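Long-range contact in cytochrome P450 monooxygenase (Rhodococcus sp. ECU0066, PDB 6KBH), which is probably a heme monooxygenase that draws its electrons through FMN and a [2Fe-2S] cluster carried in the same chain: residues F648-G661 against H675-S687. Numbering follows the deposited sequence.
Sequences FADPEDGTQVYSCG and HWPDDTLHVEHFS. With FMN (flavin mononucleotide), chain B.
Strands 655-661 and 681-685 run side by side and parallel, 4.7 Å apart with 14° between their directions, joined by backbone hydrogen bonds from V657 N to T680 O, H682 N to V657 O, S659 N to H682 O and E684 N to S659 O. Helix 663-672 joins them, a classic beta-alpha-beta crossover at one margin of the parallel sheet in the reductase module; strand 578-584 flanks 655-661 on its other side.

On one face, the rings of Y658 and H682 form an offset stack, centroids 4.3 Å apart and planes at 15°. Both CG atoms lie anti to their own carbonyl carbon, beside the backbone N, which sends the neighbouring rings the same way. H682 ND1 sits over the rim of the tyrosine ring, 3.3 Å from Y658 CE2, while the Y658 hydroxyl goes on to bond D573 N. The reverse face carries V657, S659, L681 and V683, with L681 CD1 lying 4.3 Å from V657 CG1; S659 and V683 also touch L666 of the crossover helix.

Before the strands begin, W676 lies across the turn of 648-655. P651 CB rests over its six-membered ring in a CH-pi contact, 3.4 Å from the centroid, and F648 turns an edge toward the face of that same ring in an offset edge-to-face pair. Indole NE1 adds a weak hydrogen bond to F648 O.

Past the C-terminal ends of the strands, as is usual for cofactor sites on parallel sheets, the F686 ring stands between C660 and the flavin: C660 SG approaches it obliquely, 3.8 Å from the centroid, and FMN covers one face. The strand ends by delivering E684 to the flavin, OE2 3.1 Å from FMN O4, and the loop that follows delivers F686; both are FMN-binding residues, and the F686 ring probably links packing on C660 to the seat of the flavin.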
loop_
_atom_site.group_PDB
_atom_site.type_symbol
_atom_site.label_atom_id
_atom_site.label_comp_id
_atom_site.label_asym_id
_atom_site.label_seq_id
_atom_site.Cartn_x
_atom_site.Cartn_y
_atom_site.Cartn_z
ATOM N N PHE A 648 39.717 -27.110 -0.189
ATOM C CA PHE A 648 40.114 -25.822 0.365
ATOM C C PHE A 648 41.182 -25.985 1.440
ATOM O O PHE A 648 41.224 -25.223 2.418
ATOM C CB PHE A 648 38.877 -25.080 0.886
ATOM C CG PHE A 648 37.730 -25.078 -0.099
ATOM C CD1 PHE A 648 36.960 -26.214 -0.301
ATOM C CD2 PHE A 648 37.426 -23.939 -0.832
ATOM C CE1 PHE A 648 35.923 -26.222 -1.220
ATOM C CE2 PHE A 648 36.381 -23.937 -1.750
ATOM C CZ PHE A 648 35.629 -25.079 -1.941
ATOM N N ALA A 649 42.058 -26.975 1.241
ATOM C CA ALA A 649 43.133 -27.278 2.178
ATOM C C ALA A 649 43.952 -26.041 2.502
ATOM O O ALA A 649 44.208 -25.743 3.675
ATOM C CB ALA A 649 44.022 -28.378 1.603
ATOM N N ASP A 650 44.374 -25.301 1.482
ATOM C CA ASP A 650 45.021 -24.034 1.774
ATOM C C ASP A 650 44.813 -23.057 0.628
ATOM O O ASP A 650 44.823 -23.454 -0.543
ATOM C CB ASP A 650 46.511 -24.216 2.087
ATOM C CG ASP A 650 46.804 -24.008 3.561
ATOM O OD1 ASP A 650 45.884 -23.547 4.274
ATOM O OD2 ASP A 650 47.930 -24.300 4.011
ATOM N N PRO A 651 44.657 -21.775 0.937
ATOM C CA PRO A 651 44.098 -20.820 -0.022
ATOM C C PRO A 651 45.119 -20.327 -1.036
ATOM O O PRO A 651 46.308 -20.639 -0.979
ATOM C CB PRO A 651 43.647 -19.669 0.886
ATOM C CG PRO A 651 44.602 -19.718 2.027
ATOM C CD PRO A 651 44.883 -21.168 2.262
ATOM N N GLU A 652 44.603 -19.545 -1.991
ATOM C CA GLU A 652 45.409 -18.667 -2.840
ATOM C C GLU A 652 44.776 -17.281 -2.805
ATOM O O GLU A 652 43.544 -17.152 -2.804
ATOM C CB GLU A 652 45.544 -19.210 -4.273
ATOM C CG GLU A 652 46.413 -18.365 -5.228
ATOM C CD GLU A 652 45.704 -17.180 -5.808
ATOM O OE1 GLU A 652 44.461 -17.238 -5.894
ATOM O OE2 GLU A 652 46.397 -16.229 -6.233
ATOM N N ASP A 653 45.629 -16.256 -2.754
ATOM C CA ASP A 653 45.287 -14.836 -2.733
ATOM C C ASP A 653 44.109 -14.408 -3.609
ATOM O O ASP A 653 43.246 -13.647 -3.159
ATOM C CB ASP A 653 46.544 -14.068 -3.128
ATOM C CG ASP A 653 46.267 -12.633 -3.506
ATOM O OD1 ASP A 653 45.831 -11.871 -2.624
ATOM O OD2 ASP A 653 46.504 -12.262 -4.679
ATOM N N GLY A 654 44.074 -14.862 -4.863
ATOM C CA GLY A 654 43.073 -14.363 -5.791
ATOM C C GLY A 654 41.751 -15.105 -5.798
ATOM O O GLY A 654 40.717 -14.516 -6.133
ATOM N N THR A 655 41.754 -16.389 -5.435
ATOM C CA THR A 655 40.563 -17.219 -5.594
ATOM C C THR A 655 39.394 -16.704 -4.756
ATOM O O THR A 655 39.550 -16.352 -3.582
ATOM C CB THR A 655 40.861 -18.671 -5.208
ATOM O OG1 THR A 655 41.884 -19.201 -6.062
ATOM C CG2 THR A 655 39.608 -19.528 -5.337
ATOM N N GLN A 656 38.220 -16.651 -5.387
ATOM C CA GLN A 656 36.932 -16.474 -4.734
ATOM C C GLN A 656 36.089 -17.731 -4.894
ATOM O O GLN A 656 36.330 -18.561 -5.779
ATOM C CB GLN A 656 36.168 -15.269 -5.306
ATOM C CG GLN A 656 36.561 -13.923 -4.730
ATOM C CD GLN A 656 35.638 -12.816 -5.198
ATOM O OE1 GLN A 656 34.768 -13.034 -6.043
ATOM N NE2 GLN A 656 35.820 -11.619 -4.652
ATOM N N VAL A 657 35.095 -17.872 -4.013
ATOM C CA VAL A 657 34.185 -19.019 -4.029
ATOM C C VAL A 657 32.757 -18.524 -3.796
ATOM O O VAL A 657 32.445 -18.006 -2.713
ATOM C CB VAL A 657 34.544 -20.065 -2.947
ATOM C CG1 VAL A 657 33.667 -21.323 -3.107
ATOM C CG2 VAL A 657 36.035 -20.410 -2.869
ATOM N N TYR A 658 31.888 -18.702 -4.788
ATOM C CA TYR A 658 30.457 -18.551 -4.576
ATOM C C TYR A 658 29.807 -19.924 -4.528
ATOM O O TYR A 658 30.249 -20.859 -5.206
ATOM C CB TYR A 658 29.785 -17.698 -5.653
ATOM C CG TYR A 658 30.457 -16.377 -5.891
ATOM C CD1 TYR A 658 31.640 -16.298 -6.604
ATOM C CD2 TYR A 658 29.905 -15.211 -5.403
ATOM C CE1 TYR A 658 32.253 -15.104 -6.823
ATOM C CE2 TYR A 658 30.515 -14.001 -5.612
ATOM C CZ TYR A 658 31.693 -13.956 -6.328
ATOM O OH TYR A 658 32.328 -12.760 -6.560
ATOM N N SER A 659 28.755 -20.040 -3.716
ATOM C CA SER A 659 28.200 -21.352 -3.450
ATOM C C SER A 659 26.753 -21.251 -3.010
ATOM O O SER A 659 26.320 -20.240 -2.452
ATOM C CB SER A 659 29.011 -22.068 -2.379
ATOM O OG SER A 659 28.856 -21.445 -1.109
ATOM N N CYS A 660 26.017 -22.339 -3.241
ATOM C CA CYS A 660 24.576 -22.318 -3.046
ATOM C C CYS A 660 24.011 -23.729 -2.978
ATOM O O CYS A 660 24.310 -24.566 -3.835
ATOM C CB CYS A 660 23.920 -21.519 -4.171
ATOM S SG CYS A 660 22.142 -21.560 -4.137
ATOM N N GLY A 661 23.203 -24.003 -1.958
ATOM C CA GLY A 661 22.593 -25.301 -1.795
ATOM C C GLY A 661 21.943 -25.456 -0.435
ATOM O O GLY A 661 21.542 -24.476 0.202
ATOM N N HIS A 675 39.772 -20.724 6.826
ATOM C CA HIS A 675 41.199 -20.435 6.728
ATOM C C HIS A 675 41.504 -19.259 5.808
ATOM O O HIS A 675 42.614 -18.717 5.870
ATOM C CB HIS A 675 41.978 -21.650 6.198
ATOM C CG HIS A 675 41.635 -22.955 6.852
ATOM N ND1 HIS A 675 42.336 -24.111 6.587
ATOM C CD2 HIS A 675 40.678 -23.296 7.749
ATOM C CE1 HIS A 675 41.829 -25.107 7.291
ATOM N NE2 HIS A 675 40.821 -24.639 8.005
ATOM N N TRP A 676 40.560 -18.857 4.974
ATOM C CA TRP A 676 40.827 -18.006 3.824
ATOM C C TRP A 676 40.671 -16.540 4.196
ATOM O O TRP A 676 40.226 -16.202 5.297
ATOM C CB TRP A 676 39.884 -18.398 2.686
ATOM C CG TRP A 676 40.131 -19.786 2.164
ATOM C CD1 TRP A 676 40.114 -20.948 2.881
ATOM C CD2 TRP A 676 40.429 -20.157 0.813
ATOM N NE1 TRP A 676 40.390 -22.016 2.065
ATOM C CE2 TRP A 676 40.589 -21.558 0.790
ATOM C CE3 TRP A 676 40.584 -19.440 -0.379
ATOM C CZ2 TRP A 676 40.889 -22.255 -0.377
ATOM C CZ3 TRP A 676 40.889 -20.135 -1.535
ATOM C CH2 TRP A 676 41.035 -21.529 -1.527
ATOM N N PRO A 677 41.070 -15.618 3.295
ATOM C CA PRO A 677 40.737 -14.201 3.500
ATOM C C PRO A 677 39.242 -13.981 3.686
ATOM O O PRO A 677 38.436 -14.873 3.400
ATOM C CB PRO A 677 41.265 -13.533 2.227
ATOM C CG PRO A 677 42.413 -14.394 1.820
ATOM C CD PRO A 677 42.027 -15.802 2.188
ATOM N N ASP A 678 38.855 -12.793 4.154
ATOM C CA ASP A 678 37.517 -12.616 4.708
ATOM C C ASP A 678 36.437 -12.577 3.631
ATOM O O ASP A 678 35.424 -13.278 3.738
ATOM C CB ASP A 678 37.473 -11.350 5.566
ATOM C CG ASP A 678 38.078 -11.567 6.933
ATOM O OD1 ASP A 678 38.287 -12.741 7.294
ATOM O OD2 ASP A 678 38.343 -10.576 7.646
ATOM N N ASP A 679 36.631 -11.775 2.583
ATOM C CA ASP A 679 35.618 -11.610 1.545
ATOM C C ASP A 679 35.705 -12.686 0.468
ATOM O O ASP A 679 35.275 -12.461 -0.672
ATOM C CB ASP A 679 35.722 -10.214 0.927
ATOM C CG ASP A 679 34.368 -9.548 0.762
ATOM O OD1 ASP A 679 33.342 -10.259 0.828
ATOM O OD2 ASP A 679 34.328 -8.315 0.569
ATOM N N THR A 680 36.257 -13.854 0.808
ATOM C CA THR A 680 36.481 -14.917 -0.167
ATOM C C THR A 680 35.200 -15.665 -0.517
ATOM O O THR A 680 34.938 -15.928 -1.696
ATOM C CB THR A 680 37.521 -15.902 0.368
ATOM O OG1 THR A 680 37.257 -16.167 1.753
ATOM C CG2 THR A 680 38.920 -15.333 0.222
ATOM N N LEU A 681 34.401 -16.028 0.481
ATOM C CA LEU A 681 33.252 -16.900 0.281
ATOM C C LEU A 681 31.972 -16.083 0.180
ATOM O O LEU A 681 31.743 -15.178 0.988
ATOM C CB LEU A 681 33.124 -17.913 1.421
ATOM C CG LEU A 681 31.779 -18.646 1.456
ATOM C CD1 LEU A 681 31.620 -19.537 0.232
ATOM C CD2 LEU A 681 31.607 -19.441 2.738
ATOM N N HIS A 682 31.140 -16.411 -0.804
ATOM C CA HIS A 682 29.808 -15.840 -0.914
ATOM C C HIS A 682 28.801 -16.969 -1.045
ATOM O O HIS A 682 29.039 -17.950 -1.753
ATOM C CB HIS A 682 29.693 -14.891 -2.103
ATOM C CG HIS A 682 30.811 -13.902 -2.192
ATOM N ND1 HIS A 682 32.043 -14.219 -2.723
ATOM C CD2 HIS A 682 30.885 -12.603 -1.817
ATOM C CE1 HIS A 682 32.827 -13.157 -2.670
ATOM N NE2 HIS A 682 32.149 -12.164 -2.125
ATOM N N VAL A 683 27.681 -16.828 -0.351
ATOM C CA VAL A 683 26.658 -17.858 -0.287
ATOM C C VAL A 683 25.309 -17.221 -0.573
ATOM O O VAL A 683 25.096 -16.033 -0.320
ATOM C CB VAL A 683 26.630 -18.557 1.089
ATOM C CG1 VAL A 683 27.718 -19.611 1.165
ATOM C CG2 VAL A 683 26.802 -17.528 2.186
ATOM N N GLU A 684 24.399 -18.018 -1.121
ATOM C CA GLU A 684 22.995 -17.651 -1.218
ATOM C C GLU A 684 22.168 -18.750 -0.567
ATOM O O GLU A 684 22.268 -19.924 -0.947
ATOM C CB GLU A 684 22.555 -17.440 -2.673
ATOM C CG GLU A 684 21.042 -17.465 -2.867
ATOM C CD GLU A 684 20.558 -16.502 -3.941
ATOM O OE1 GLU A 684 20.563 -15.275 -3.697
ATOM O OE2 GLU A 684 20.150 -16.973 -5.023
ATOM N N HIS A 685 21.364 -18.372 0.418
ATOM C CA HIS A 685 20.511 -19.314 1.122
ATOM C C HIS A 685 19.158 -19.415 0.430
ATOM O O HIS A 685 18.590 -18.407 -0.006
ATOM C CB HIS A 685 20.318 -18.881 2.576
ATOM C CG HIS A 685 21.596 -18.634 3.314
ATOM N ND1 HIS A 685 22.305 -19.642 3.931
ATOM C CD2 HIS A 685 22.286 -17.491 3.545
ATOM C CE1 HIS A 685 23.378 -19.131 4.508
ATOM N NE2 HIS A 685 23.390 -17.829 4.289
ATOM N N PHE A 686 18.657 -20.643 0.317
ATOM C CA PHE A 686 17.302 -20.899 -0.157
ATOM C C PHE A 686 16.337 -21.162 0.990
ATOM O O PHE A 686 15.131 -21.295 0.759
ATOM C CB PHE A 686 17.287 -22.084 -1.127
ATOM C CG PHE A 686 17.867 -21.776 -2.481
ATOM C CD1 PHE A 686 18.608 -20.624 -2.698
ATOM C CD2 PHE A 686 17.665 -22.639 -3.541
ATOM C CE1 PHE A 686 19.130 -20.344 -3.943
ATOM C CE2 PHE A 686 18.194 -22.368 -4.786
ATOM C CZ PHE A 686 18.923 -21.218 -4.989
ATOM N N SER A 687 16.850 -21.247 2.214
ATOM C CA SER A 687 16.071 -21.452 3.423
ATOM C C SER A 687 16.563 -20.458 4.463
ATOM O O SER A 687 17.621 -19.841 4.311
ATOM C CB SER A 687 16.205 -22.893 3.940
ATOM O OG SER A 687 16.069 -23.832 2.887
HETATM N N1 FMN B . 14.833 -18.889 -2.037
HETATM C C2 FMN B . 15.373 -17.676 -1.849
HETATM O O2 FMN B . 15.166 -17.076 -0.744
HETATM N N3 FMN B . 16.119 -17.070 -2.782
HETATM C C4 FMN B . 16.340 -17.702 -3.952
HETATM O O4 FMN B . 17.092 -17.112 -4.913
HETATM C C4A FMN B . 15.794 -18.965 -4.175
HETATM N N5 FMN B . 16.021 -19.581 -5.346
HETATM C C5A FMN B . 15.487 -20.791 -5.548
HETATM C C6 FMN B . 15.741 -21.401 -6.764
HETATM C C7 FMN B . 15.219 -22.646 -7.026
HETATM C C7M FMN B . 15.576 -23.206 -8.425
HETATM C C8 FMN B . 14.437 -23.310 -6.073
HETATM C C8M FMN B . 13.836 -24.680 -6.320
HETATM C C9 FMN B . 14.196 -22.702 -4.846
HETATM C C9A FMN B . 14.708 -21.429 -4.577
HETATM N N10 FMN B . 14.487 -20.808 -3.397
HETATM C C10 FMN B . 15.022 -19.573 -3.190
HETATM C "C1'" FMN B . 13.637 -21.420 -2.328
HETATM C "C2'" FMN B . 12.172 -21.125 -2.525
HETATM O "O2'" FMN B . 11.842 -19.809 -2.344
HETATM C "C3'" FMN B . 11.322 -21.961 -1.603
HETATM O "O3'" FMN B . 11.646 -21.817 -0.245
HETATM C "C4'" FMN B . 11.365 -23.451 -2.008
HETATM O "O4'" FMN B . 11.234 -23.797 -3.334
HETATM C "C5'" FMN B . 10.201 -24.252 -1.351
HETATM O "O5'" FMN B . 8.897 -23.622 -1.312
HETATM P P FMN B . 7.813 -24.212 -0.341
HETATM O O1P FMN B . 6.795 -23.154 -0.003
HETATM O O2P FMN B . 7.091 -25.358 -0.976
HETATM O O3P FMN B . 8.519 -24.683 0.892
#